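Local coordinates for RNA pseudouridylate synthase domain-containing protein 1 (Homo sapiens, PDB 5VBB) that probably binds RNA and converts uridines to pseudouridine, as a member of the RluA family of pseudouridine synthases, at residues I118-I132 / G171-L183. Numbering follows the deposited sequence.
With SO4 (sulfate ion), chain D; SO4 (sulfate ion), chain C; SO4 (sulfate ion), chain B.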
ATOM      1  N   ILE A 118       8.909 -10.658  10.090  1.00 37.62           N
ATOM      2  CA  ILE A 118       8.493  -9.442  10.779  1.00 36.25           C
ATOM      3  C   ILE A 118       7.878  -9.819  12.100  1.00 40.71           C
ATOM      4  O   ILE A 118       6.989 -10.643  12.140  1.00 41.75           O
ATOM      5  CB  ILE A 118       7.536  -8.607   9.897  1.00 37.19           C
ATOM      6  CG1 ILE A 118       8.284  -8.187   8.623  1.00 36.54           C
ATOM      7  CG2 ILE A 118       7.011  -7.366  10.652  1.00 39.91           C
ATOM      8  CD1 ILE A 118       7.501  -7.398   7.572  1.00 33.36           C
ATOM      9  N   GLY A 119       8.394  -9.240  13.170  1.00 40.56           N
ATOM     10  CA  GLY A 119       7.859  -9.413  14.508  1.00 41.27           C
ATOM     11  C   GLY A 119       7.408  -8.083  15.062  1.00 44.64           C
ATOM     12  O   GLY A 119       7.467  -7.053  14.379  1.00 40.48           O
ATOM     13  N   ARG A 120       6.969  -8.089  16.312  1.00 45.72           N
ATOM     14  CA  ARG A 120       6.528  -6.870  16.978  1.00 46.16           C
ATOM     15  C   ARG A 120       7.658  -6.402  17.904  1.00 50.19           C
ATOM     16  O   ARG A 120       8.412  -7.194  18.483  1.00 47.04           O
ATOM     17  CB  ARG A 120       5.173  -7.076  17.667  1.00 50.46           C
ATOM     18  CG  ARG A 120       4.056  -6.893  16.640  1.00 63.31           C
ATOM     19  CD  ARG A 120       2.716  -7.492  17.015  1.00 67.35           C
ATOM     20  NE  ARG A 120       1.706  -7.223  15.983  1.00 65.15           N
ATOM     21  CZ  ARG A 120       1.038  -6.078  15.827  1.00 73.36           C
ATOM     22  NH1 ARG A 120       1.256  -5.050  16.643  1.00 57.40           N
ATOM     23  NH2 ARG A 120       0.145  -5.952  14.852  1.00 64.33           N
ATOM     24  N   ASN A 121       7.849  -5.089  17.908  1.00 49.34           N
ATOM     25  CA  ASN A 121       8.926  -4.458  18.623  1.00 50.85           C
ATOM     26  C   ASN A 121       8.542  -4.340  20.102  1.00 57.82           C
ATOM     27  O   ASN A 121       7.514  -3.743  20.427  1.00 57.24           O
ATOM     28  CB  ASN A 121       9.180  -3.070  18.014  1.00 53.87           C
ATOM     29  CG  ASN A 121      10.585  -2.585  18.145  1.00 76.16           C
ATOM     30  OD1 ASN A 121      11.352  -3.041  18.995  1.00 77.04           O
ATOM     31  ND2 ASN A 121      10.944  -1.627  17.303  1.00 67.82           N
ATOM     32  N   SER A 122       9.348  -4.946  20.968  1.00 56.70           N
ATOM     33  CA  SER A 122       9.178  -4.921  22.425  1.00 59.31           C
ATOM     34  C   SER A 122      10.037  -3.806  23.046  1.00 67.87           C
ATOM     35  O   SER A 122       9.820  -3.437  24.202  1.00 69.46           O
ATOM     36  CB  SER A 122       9.616  -6.258  23.018  1.00 61.81           C
ATOM     37  OG  SER A 122      11.025  -6.308  23.196  1.00 67.39           O
ATOM     38  N   THR A 123      11.053  -3.313  22.311  1.00 65.88           N
ATOM     39  CA  THR A 123      11.927  -2.269  22.845  1.00 67.29           C
ATOM     40  C   THR A 123      11.201  -0.932  22.792  1.00 72.00           C
ATOM     41  O   THR A 123      10.941  -0.350  23.842  1.00 74.57           O
ATOM     42  CB  THR A 123      13.292  -2.239  22.107  1.00 74.74           C
ATOM     43  N   GLU A 124      10.828  -0.472  21.593  1.00 65.16           N
ATOM     44  CA  GLU A 124      10.200   0.840  21.434  1.00 63.23           C
ATOM     45  C   GLU A 124       9.047   0.761  20.452  1.00 64.20           C
ATOM     46  O   GLU A 124       8.959   1.556  19.505  1.00 64.57           O
ATOM     47  CB  GLU A 124      11.248   1.894  21.018  1.00 64.42           C
ATOM     48  CG  GLU A 124      12.082   1.573  19.789  1.00 78.99           C
ATOM     49  N   GLY A 125       8.131  -0.163  20.744  1.00 57.43           N
ATOM     50  CA  GLY A 125       6.936  -0.410  19.952  1.00 56.15           C
ATOM     51  C   GLY A 125       6.064   0.793  19.727  1.00 56.55           C
ATOM     52  O   GLY A 125       5.493   0.961  18.658  1.00 54.16           O
ATOM     53  N   ARG A 126       5.978   1.654  20.711  1.00 55.25           N
ATOM     54  CA  ARG A 126       5.196   2.861  20.577  1.00 55.01           C
ATOM     55  C   ARG A 126       5.615   3.690  19.330  1.00 59.20           C
ATOM     56  O   ARG A 126       4.754   4.149  18.581  1.00 58.51           O
ATOM     57  CB  ARG A 126       5.340   3.689  21.857  1.00 54.78           C
ATOM     58  CG  ARG A 126       4.794   5.047  21.688  1.00 56.88           C
ATOM     59  CD  ARG A 126       4.282   5.654  22.927  1.00 47.60           C
ATOM     60  NE  ARG A 126       3.519   6.816  22.484  1.00 60.85           N
ATOM     61  CZ  ARG A 126       4.014   8.026  22.249  1.00 67.64           C
ATOM     62  NH1 ARG A 126       5.288   8.297  22.511  1.00 46.39           N
ATOM     63  NH2 ARG A 126       3.232   8.985  21.777  1.00 53.58           N
ATOM     64  N   ALA A 127       6.919   3.885  19.130  1.00 57.27           N
ATOM     65  CA  ALA A 127       7.418   4.682  18.004  1.00 57.20           C
ATOM     66  C   ALA A 127       7.499   3.898  16.712  1.00 62.31           C
ATOM     67  O   ALA A 127       7.263   4.475  15.660  1.00 62.97           O
ATOM     68  CB  ALA A 127       8.785   5.246  18.334  1.00 57.89           C
ATOM     69  N   HIS A 128       7.904   2.620  16.772  1.00 57.68           N
ATOM     70  CA  HIS A 128       8.040   1.754  15.595  1.00 55.86           C
ATOM     71  C   HIS A 128       7.462   0.395  15.993  1.00 50.93           C
ATOM     72  O   HIS A 128       8.141  -0.402  16.611  1.00 46.01           O
ATOM     73  CB  HIS A 128       9.516   1.648  15.130  1.00 58.64           C
ATOM     74  CG  HIS A 128      10.355   2.849  15.446  1.00 64.73           C
ATOM     75  ND1 HIS A 128      10.128   4.074  14.832  1.00 67.41           N
ATOM     76  CD2 HIS A 128      11.387   2.980  16.311  1.00 68.17           C
ATOM     77  CE1 HIS A 128      11.009   4.911  15.356  1.00 67.63           C
ATOM     78  NE2 HIS A 128      11.802   4.291  16.238  1.00 68.80           N
ATOM     79  N   THR A 129       6.184   0.178  15.678  1.00 47.83           N
ATOM     80  CA  THR A 129       5.404  -0.994  16.059  1.00 48.83           C
ATOM     81  C   THR A 129       6.075  -2.319  15.695  1.00 47.11           C
ATOM     82  O   THR A 129       6.227  -3.190  16.554  1.00 47.16           O
ATOM     83  CB  THR A 129       3.996  -0.928  15.397  1.00 59.96           C
ATOM     84  OG1 THR A 129       3.422   0.372  15.611  1.00 60.16           O
ATOM     85  CG2 THR A 129       3.036  -1.977  15.953  1.00 53.63           C
ATOM     86  N   MET A 130       6.539  -2.432  14.456  1.00 39.59           N
ATOM     87  CA  MET A 130       7.061  -3.668  13.902  1.00 37.76           C
ATOM     88  C   MET A 130       8.573  -3.642  13.684  1.00 43.12           C
ATOM     89  O   MET A 130       9.177  -2.576  13.589  1.00 41.36           O
ATOM     90  CB  MET A 130       6.340  -3.922  12.564  1.00 38.61           C
ATOM     91  CG  MET A 130       4.805  -3.836  12.650  1.00 40.88           C
ATOM     92  SD  MET A 130       3.964  -4.963  13.789  1.00 44.47           S
ATOM     93  CE  MET A 130       4.195  -6.521  12.939  1.00 40.56           C
ATOM     94  N   CYS A 131       9.190  -4.821  13.585  1.00 42.13           N
ATOM     95  CA  CYS A 131      10.632  -4.954  13.368  1.00 43.64           C
ATOM     96  C   CYS A 131      10.973  -6.209  12.597  1.00 45.29           C
ATOM     97  O   CYS A 131      10.199  -7.143  12.555  1.00 42.88           O
ATOM     98  CB  CYS A 131      11.360  -4.964  14.708  1.00 48.05           C
ATOM     99  SG  CYS A 131      10.770  -6.241  15.842  1.00 54.44           S
ATOM    100  N   ILE A 132      12.200  -6.251  12.092  1.00 44.10           N
ATOM    101  CA  ILE A 132      12.753  -7.400  11.374  1.00 45.30           C
ATOM    102  C   ILE A 132      13.305  -8.371  12.388  1.00 47.77           C
ATOM    103  O   ILE A 132      13.924  -7.932  13.363  1.00 45.37           O
ATOM    104  CB  ILE A 132      13.895  -6.911  10.425  1.00 51.01           C
ATOM    105  CG1 ILE A 132      13.331  -5.972   9.364  1.00 52.52           C
ATOM    106  CG2 ILE A 132      14.621  -8.055   9.779  1.00 55.27           C
ATOM    107  CD1 ILE A 132      12.484  -6.685   8.249  1.00 56.80           C
ATOM    108  N   GLY A 171       0.492 -10.777   5.001  1.00 35.62           N
ATOM    109  CA  GLY A 171      -0.215  -9.624   5.517  1.00 35.68           C
ATOM    110  C   GLY A 171       0.282  -9.098   6.842  1.00 39.65           C
ATOM    111  O   GLY A 171      -0.525  -8.741   7.689  1.00 38.38           O
ATOM    112  N   ARG A 172       1.589  -8.946   7.022  1.00 34.97           N
ATOM    113  CA  ARG A 172       2.100  -8.474   8.325  1.00 33.73           C
ATOM    114  C   ARG A 172       1.762  -7.009   8.505  1.00 36.00           C
ATOM    115  O   ARG A 172       1.708  -6.293   7.529  1.00 33.60           O
ATOM    116  CB  ARG A 172       3.625  -8.662   8.439  1.00 33.88           C
ATOM    117  CG  ARG A 172       4.150 -10.051   8.135  1.00 35.79           C
ATOM    118  CD  ARG A 172       4.125 -10.928   9.376  1.00 35.77           C
ATOM    119  NE  ARG A 172       2.743 -11.165   9.815  1.00 40.36           N
ATOM    120  CZ  ARG A 172       1.887 -12.021   9.261  1.00 54.15           C
ATOM    121  NH1 ARG A 172       0.653 -12.134   9.738  1.00 41.78           N
ATOM    122  NH2 ARG A 172       2.260 -12.780   8.230  1.00 37.24           N
ATOM    123  N   THR A 173       1.616  -6.541   9.733  1.00 34.07           N
ATOM    124  CA  THR A 173       1.343  -5.115   9.973  1.00 34.39           C
ATOM    125  C   THR A 173       2.530  -4.286   9.480  1.00 36.90           C
ATOM    126  O   THR A 173       3.660  -4.706   9.646  1.00 37.02           O
ATOM    127  CB  THR A 173       1.040  -4.889  11.459  1.00 44.27           C
ATOM    128  OG1 THR A 173      -0.213  -5.495  11.761  1.00 43.94           O
ATOM    129  CG2 THR A 173       1.025  -3.391  11.843  1.00 44.50           C
ATOM    130  N   HIS A 174       2.280  -3.186   8.768  1.00 34.76           N
ATOM    131  CA  HIS A 174       3.329  -2.312   8.200  1.00 34.86           C
ATOM    132  C   HIS A 174       4.382  -3.086   7.370  1.00 37.09           C
ATOM    133  O   HIS A 174       5.530  -2.652   7.267  1.00 34.94           O
ATOM    134  CB  HIS A 174       4.029  -1.528   9.301  1.00 36.02           C
ATOM    135  CG  HIS A 174       3.120  -0.740  10.194  1.00 39.60           C
ATOM    136  ND1 HIS A 174       3.519  -0.374  11.458  1.00 41.73           N
ATOM    137  CD2 HIS A 174       1.867  -0.281   9.983  1.00 40.75           C
ATOM    138  CE1 HIS A 174       2.520   0.336  11.965  1.00 41.36           C
ATOM    139  NE2 HIS A 174       1.498   0.395  11.126  1.00 40.81           N
ATOM    140  N   GLN A 175       4.005  -4.229   6.797  1.00 34.15           N
ATOM    141  CA  GLN A 175       4.951  -5.086   6.063  1.00 32.60           C
ATOM    142  C   GLN A 175       5.811  -4.387   5.052  1.00 36.88           C
ATOM    143  O   GLN A 175       7.026  -4.543   5.057  1.00 36.08           O
ATOM    144  CB  GLN A 175       4.206  -6.168   5.310  1.00 34.46           C
ATOM    145  CG  GLN A 175       5.138  -7.079   4.539  1.00 34.03           C
ATOM    146  CD  GLN A 175       4.557  -8.416   4.198  1.00 39.26           C
ATOM    147  OE1 GLN A 175       3.847  -9.051   4.993  1.00 34.31           O
ATOM    148  NE2 GLN A 175       4.840  -8.888   3.005  1.00 33.70           N
ATOM    149  N   LEU A 176       5.180  -3.651   4.153  1.00 34.68           N
ATOM    150  CA  LEU A 176       5.901  -3.027   3.042  1.00 35.46           C
ATOM    151  C   LEU A 176       6.850  -1.971   3.567  1.00 39.22           C
ATOM    152  O   LEU A 176       7.988  -1.874   3.116  1.00 38.66           O
ATOM    153  CB  LEU A 176       4.883  -2.391   2.070  1.00 35.10           C
ATOM    154  CG  LEU A 176       3.850  -3.363   1.534  1.00 39.57           C
ATOM    155  CD1 LEU A 176       2.822  -2.659   0.729  1.00 43.28           C
ATOM    156  CD2 LEU A 176       4.502  -4.471   0.739  1.00 38.85           C
ATOM    157  N   ARG A 177       6.403  -1.217   4.567  1.00 35.09           N
ATOM    158  CA  ARG A 177       7.236  -0.169   5.128  1.00 35.47           C
ATOM    159  C   ARG A 177       8.400  -0.741   5.895  1.00 39.14           C
ATOM    160  O   ARG A 177       9.506  -0.201   5.834  1.00 38.73           O
ATOM    161  CB  ARG A 177       6.409   0.720   6.049  1.00 32.13           C
ATOM    162  CG  ARG A 177       5.333   1.498   5.308  1.00 33.19           C
ATOM    163  CD  ARG A 177       4.203   1.856   6.240  1.00 37.17           C
ATOM    164  NE  ARG A 177       4.627   2.943   7.125  1.00 43.05           N
ATOM    165  CZ  ARG A 177       3.856   3.550   8.018  1.00 54.68           C
ATOM    166  NH1 ARG A 177       2.597   3.168   8.193  1.00 42.96           N
ATOM    167  NH2 ARG A 177       4.340   4.535   8.754  1.00 44.58           N
ATOM    168  N   VAL A 178       8.166  -1.840   6.620  1.00 36.77           N
ATOM    169  CA  VAL A 178       9.248  -2.453   7.395  1.00 36.24           C
ATOM    170  C   VAL A 178      10.274  -3.104   6.465  1.00 38.13           C
ATOM    171  O   VAL A 178      11.489  -2.970   6.687  1.00 36.33           O
ATOM    172  CB  VAL A 178       8.670  -3.446   8.412  1.00 40.37           C
ATOM    173  CG1 VAL A 178       9.778  -4.284   9.081  1.00 41.90           C
ATOM    174  CG2 VAL A 178       7.837  -2.708   9.442  1.00 40.25           C
ATOM    175  N   HIS A 179       9.788  -3.854   5.470  1.00 35.47           N
ATOM    176  CA  HIS A 179      10.656  -4.549   4.527  1.00 34.14           C
ATOM    177  C   HIS A 179      11.533  -3.577   3.714  1.00 37.93           C
ATOM    178  O   HIS A 179      12.715  -3.855   3.519  1.00 35.44           O
ATOM    179  CB  HIS A 179       9.848  -5.439   3.594  1.00 33.58           C
ATOM    180  CG  HIS A 179       9.661  -6.865   4.059  1.00 35.39           C
ATOM    181  ND1 HIS A 179       8.818  -7.714   3.392  1.00 36.20           N
ATOM    182  CD2 HIS A 179      10.220  -7.537   5.098  1.00 36.17           C
ATOM    183  CE1 HIS A 179       8.875  -8.873   4.045  1.00 35.61           C
ATOM    184  NE2 HIS A 179       9.763  -8.818   5.039  1.00 36.12           N
ATOM    185  N   CYS A 180      10.954  -2.488   3.196  1.00 35.88           N
ATOM    186  CA  CYS A 180      11.730  -1.524   2.381  1.00 35.76           C
ATOM    187  C   CYS A 180      12.789  -0.797   3.236  1.00 39.03           C
ATOM    188  O   CYS A 180      13.949  -0.686   2.832  1.00 35.55           O
ATOM    189  CB  CYS A 180      10.769  -0.554   1.698  1.00 35.78           C
ATOM    190  SG  CYS A 180       9.764  -1.352   0.417  1.00 38.52           S
ATOM    191  N   SER A 181      12.417  -0.435   4.470  1.00 37.28           N
ATOM    192  CA  SER A 181      13.329   0.179   5.432  1.00 38.94           C
ATOM    193  C   SER A 181      14.453  -0.790   5.804  1.00 44.37           C
ATOM    194  O   SER A 181      15.613  -0.376   5.886  1.00 45.22           O
ATOM    195  CB  SER A 181      12.561   0.624   6.673  1.00 40.47           C
ATOM    196  OG  SER A 181      13.441   1.146   7.653  1.00 59.42           O
ATOM    197  N   ALA A 182      14.126  -2.081   5.974  1.00 42.23           N
ATOM    198  CA  ALA A 182      15.103  -3.123   6.285  1.00 43.30           C
ATOM    199  C   ALA A 182      16.132  -3.316   5.149  1.00 48.13           C
ATOM    200  O   ALA A 182      17.259  -3.711   5.427  1.00 48.45           O
ATOM    201  CB  ALA A 182      14.399  -4.435   6.557  1.00 43.47           C
ATOM    202  N   LEU A 183      15.725  -3.097   3.872  1.00 43.09           N
ATOM    203  CA  LEU A 183      16.646  -3.159   2.724  1.00 44.07           C
ATOM    204  C   LEU A 183      17.574  -1.939   2.675  1.00 44.81           C
ATOM    205  O   LEU A 183      18.432  -1.900   1.808  1.00 43.68           O
ATOM    206  CB  LEU A 183      15.905  -3.139   1.368  1.00 44.25           C
ATOM    207  CG  LEU A 183      15.225  -4.346   0.854  1.00 49.48           C
ATOM    208  CD1 LEU A 183      14.636  -4.043  -0.555  1.00 48.93           C
ATOM    209  CD2 LEU A 183      16.161  -5.522   0.814  1.00 49.80           C
TER
HETATM  210  S   SO4 D 303       1.031  -9.159  12.473  1.00 49.49           S
HETATM  211  O1  SO4 D 303       1.400  -9.358  13.872  1.00 52.31           O
HETATM  212  O2  SO4 D 303       0.259 -10.321  11.982  1.00 51.62           O
HETATM  213  O3  SO4 D 303       2.231  -8.916  11.657  1.00 43.47           O
HETATM  214  O4  SO4 D 303       0.209  -7.988  12.394  1.00 51.10           O
HETATM  215  S   SO4 C 302      -0.544 -13.964   6.378  1.00 78.41           S
HETATM  216  O1  SO4 C 302       0.798 -14.529   6.247  1.00 78.56           O
HETATM  217  O2  SO4 C 302      -1.213 -14.609   7.478  1.00 78.48           O
HETATM  218  O3  SO4 C 302      -0.492 -12.568   6.703  1.00 81.17           O
HETATM  219  O4  SO4 C 302      -1.278 -14.136   5.133  1.00 81.34           O
HETATM  220  S   SO4 B 301       0.381   5.317  10.061  1.00 51.06           S
HETATM  221  O1  SO4 B 301       1.579   4.506  10.321  1.00 54.16           O
HETATM  222  O2  SO4 B 301      -0.607   4.999  11.099  1.00 52.21           O
HETATM  223  O3  SO4 B 301       0.691   6.732  10.066  1.00 48.94           O
HETATM  224  O4  SO4 B 301      -0.144   5.013   8.734  1.00 46.76           O
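Ile118, Met130 and Ile132, from the hairpin of strands 118-121 and 130-132, pack against helix 175-182 in the catalytic domain of an RluA-type pseudouridine synthase. Ile118 lays CD1 over one face of the His179 ring, a CH-pi contact 3.8 Å from the centroid, while Ile132 CD1 meets its edge. The ring's ND1 bonds Thr146 OG1, and NE2 the backbone O of His116. Val178 lies against both strands: CG1 faces Ile118 and Ile132, CG2 faces Met130 CB at 3.7 Å. Packing is tight at the far end, with Ile132 CG1 3.4 Å from Ala182 CB.

At the helix start, the chi2 bend of Met130 (-59°) sets SD beside Thr173 CB and over one face of the Arg120 guanidinium; its chi3 bend (-71°) carries CE to 3.4 Å from O3 of a sulfate. Arg120 and Arg172 clasp this sulfate, perhaps where RNA phosphate would lie: Arg120 NE gives O1 a nearly straight 3.0 Å bond, and Arg172 NH1 reaches O2 at 2.9 Å. Arg172 NH2 turns to a second sulfate and to Pro143 O. Cutting Arg172 back to an alanine is likely to cost both sulfates a guanidinium donor and uncover Ile118 CB, against which the arginine's CG packs. Arg177 salt-bridges Asp67, the probable catalytic aspartate, which His174 touches while its ND1 bonds Tyr193 OH. Thr173 adds to the first sulfate's grip through its backbone N and through OG1, which donates to O4 at 2.6 Å.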